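4-hydroxy-tetrahydrodipicolinate synthase (Thermotoga maritima, PDB 1O5K) catalyses the condensation of pyruvate with L-aspartate-beta-semialdehyde to 4-hydroxy-tetrahydrodipicolinate, a step of lysine biosynthesis. Local coordinates at residues T19-P24 with R37-Q42. Residues are numbered along the deposited sequence; the frame is centred on the assembly and turned at random.
Sequences TAIVTP and RLVRYQ
Residues 19-24, leading out of strand 16-20, run past helix 32-44 in opposite sense, Thr19 and Gln42 with their CA atoms 7.7 Å apart and the CA of Ile21 nearest that of Val39. Thr19 and Gln42 meet tip to tip in the one hydrogen bond across the contact: Thr19 OG1 donates to Gln42 OE1 over a short 2.6 Å. The hydroxyl sits above the carbonyl plane, 41° out of it, with a C=O...O angle of 138°. Gln42 reaches it through a chain bent at chi2, and Thr19 CG2 lies beside the same amide. Ser222 completes the polar end, its OG bonded to Thr19 OG1 and its O to Gln42 NE2, so both ends of the buried amide are satisfied and its flip is fixed. In this TIM barrel the pair joins the first strand to the helix that leads on to strand 49-52, and apolar side chains fill the layer between. Ile21, with CG1 anti to the backbone N (chi1 -166°) and an extended chain, points at Leu38; its CG1 lies 3.6 Å from Leu38 CD2, while its CD1 crosses to Val39 CG2 at 3.8 Å. Leu38 CD2 also takes Val22 CG2 at 3.5 Å, the two side chains crossing at about a right angle. Leu271 of helix 265-273 packs on both Val22 and Leu38, and Leu50 of strand 49-52 on Val39 and Gln42. The side chain of Val22 comes within about 4 Å of that of Thr56, a predicted pyruvate-binding residue.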
loop_
_atom_site.group_PDB
_atom_site.type_symbol
_atom_site.label_atom_id
_atom_site.label_comp_id
_atom_site.label_asym_id
_atom_site.label_seq_id
_atom_site.Cartn_x
_atom_site.Cartn_y
_atom_site.Cartn_z
ATOM N N THR A 19 -20.767 -16.062 -16.181
ATOM C CA THR A 19 -20.354 -14.830 -16.881
ATOM C C THR A 19 -21.007 -13.600 -16.304
ATOM O O THR A 19 -22.188 -13.552 -16.216
ATOM C CB THR A 19 -20.693 -14.936 -18.333
ATOM O OG1 THR A 19 -19.879 -15.996 -18.921
ATOM C CG2 THR A 19 -20.317 -13.678 -19.112
ATOM N N ALA A 20 -20.200 -12.610 -15.937
ATOM C CA ALA A 20 -20.719 -11.313 -15.487
ATOM C C ALA A 20 -20.915 -10.534 -16.780
ATOM O O ALA A 20 -20.009 -9.902 -17.306
ATOM C CB ALA A 20 -19.743 -10.636 -14.572
ATOM N N ILE A 21 -22.117 -10.614 -17.303
ATOM C CA ILE A 21 -22.371 -10.218 -18.704
ATOM C C ILE A 21 -22.557 -8.701 -18.774
ATOM O O ILE A 21 -23.086 -8.086 -17.842
ATOM C CB ILE A 21 -23.555 -11.005 -19.277
ATOM C CG1 ILE A 21 -23.589 -10.855 -20.808
ATOM C CG2 ILE A 21 -24.896 -10.595 -18.615
ATOM C CD1 ILE A 21 -24.486 -11.825 -21.525
ATOM N N VAL A 22 -21.989 -8.098 -19.822
ATOM C CA VAL A 22 -22.204 -6.676 -20.114
ATOM C C VAL A 22 -23.674 -6.363 -20.464
ATOM O O VAL A 22 -24.455 -7.238 -20.796
ATOM C CB VAL A 22 -21.312 -6.147 -21.264
ATOM C CG1 VAL A 22 -19.812 -6.358 -21.009
ATOM C CG2 VAL A 22 -21.721 -6.786 -22.580
ATOM N N THR A 23 -24.027 -5.089 -20.282
ATOM C CA THR A 23 -25.287 -4.531 -20.669
ATOM C C THR A 23 -25.034 -3.689 -21.937
ATOM O O THR A 23 -24.565 -2.575 -21.837
ATOM C CB THR A 23 -25.858 -3.667 -19.516
ATOM O OG1 THR A 23 -26.050 -4.482 -18.340
ATOM C CG2 THR A 23 -27.238 -3.174 -19.892
ATOM N N PRO A 24 -25.332 -4.213 -23.133
ATOM C CA PRO A 24 -25.129 -3.413 -24.323
ATOM C C PRO A 24 -26.099 -2.262 -24.451
ATOM O O PRO A 24 -27.267 -2.370 -24.053
ATOM C CB PRO A 24 -25.345 -4.412 -25.469
ATOM C CG PRO A 24 -25.312 -5.761 -24.812
ATOM C CD PRO A 24 -25.814 -5.556 -23.452
ATOM N N ARG A 37 -27.705 -11.933 -28.691
ATOM C CA ARG A 37 -26.576 -12.561 -29.403
ATOM C C ARG A 37 -25.459 -12.984 -28.447
ATOM O O ARG A 37 -24.833 -14.043 -28.623
ATOM C CB ARG A 37 -25.944 -11.614 -30.443
ATOM C CG ARG A 37 -26.718 -11.419 -31.708
ATOM C CD ARG A 37 -25.864 -10.816 -32.890
ATOM N NE ARG A 37 -25.351 -9.457 -32.641
ATOM C CZ ARG A 37 -25.960 -8.324 -33.021
ATOM N NH1 ARG A 37 -27.120 -8.357 -33.682
ATOM N NH2 ARG A 37 -25.411 -7.140 -32.747
ATOM N N LEU A 38 -25.187 -12.130 -27.476
ATOM C CA LEU A 38 -24.160 -12.391 -26.484
ATOM C C LEU A 38 -24.580 -13.539 -25.558
ATOM O O LEU A 38 -23.763 -14.408 -25.266
ATOM C CB LEU A 38 -23.825 -11.121 -25.699
ATOM C CG LEU A 38 -22.619 -11.238 -24.792
ATOM C CD1 LEU A 38 -21.396 -11.746 -25.594
ATOM C CD2 LEU A 38 -22.305 -9.912 -24.055
ATOM N N VAL A 39 -25.839 -13.545 -25.115
ATOM C CA VAL A 39 -26.334 -14.633 -24.246
ATOM C C VAL A 39 -26.213 -15.951 -25.019
ATOM O O VAL A 39 -25.693 -16.904 -24.495
ATOM C CB VAL A 39 -27.762 -14.390 -23.786
ATOM C CG1 VAL A 39 -28.352 -15.621 -23.052
ATOM C CG2 VAL A 39 -27.816 -13.130 -22.897
ATOM N N ARG A 40 -26.617 -15.969 -26.290
ATOM C CA ARG A 40 -26.533 -17.206 -27.073
ATOM C C ARG A 40 -25.073 -17.722 -27.206
ATOM O O ARG A 40 -24.806 -18.921 -27.072
ATOM C CB ARG A 40 -27.205 -17.045 -28.430
ATOM C CG ARG A 40 -28.716 -16.846 -28.296
ATOM C CD ARG A 40 -29.481 -16.754 -29.646
ATOM N NE ARG A 40 -30.875 -16.418 -29.343
ATOM C CZ ARG A 40 -31.763 -17.267 -28.814
ATOM N NH1 ARG A 40 -31.437 -18.538 -28.570
ATOM N NH2 ARG A 40 -32.998 -16.856 -28.534
ATOM N N TYR A 41 -24.135 -16.808 -27.387
ATOM C CA TYR A 41 -22.692 -17.143 -27.371
ATOM C C TYR A 41 -22.224 -17.774 -26.074
ATOM O O TYR A 41 -21.421 -18.692 -26.097
ATOM C CB TYR A 41 -21.923 -15.852 -27.679
ATOM C CG TYR A 41 -20.407 -15.905 -27.784
ATOM C CD1 TYR A 41 -19.774 -16.732 -28.706
ATOM C CD2 TYR A 41 -19.615 -15.025 -27.042
ATOM C CE1 TYR A 41 -18.398 -16.720 -28.839
ATOM C CE2 TYR A 41 -18.220 -15.015 -27.177
ATOM C CZ TYR A 41 -17.618 -15.835 -28.077
ATOM O OH TYR A 41 -16.229 -15.786 -28.215
ATOM N N GLN A 42 -22.687 -17.251 -24.936
ATOM C CA GLN A 42 -22.366 -17.847 -23.647
ATOM C C GLN A 42 -22.929 -19.281 -23.548
ATOM O O GLN A 42 -22.227 -20.213 -23.137
ATOM C CB GLN A 42 -22.924 -16.982 -22.524
ATOM C CG GLN A 42 -22.320 -15.576 -22.543
ATOM C CD GLN A 42 -20.807 -15.597 -22.351
ATOM O OE1 GLN A 42 -20.288 -16.238 -21.440
ATOM N NE2 GLN A 42 -20.107 -14.903 -23.208
#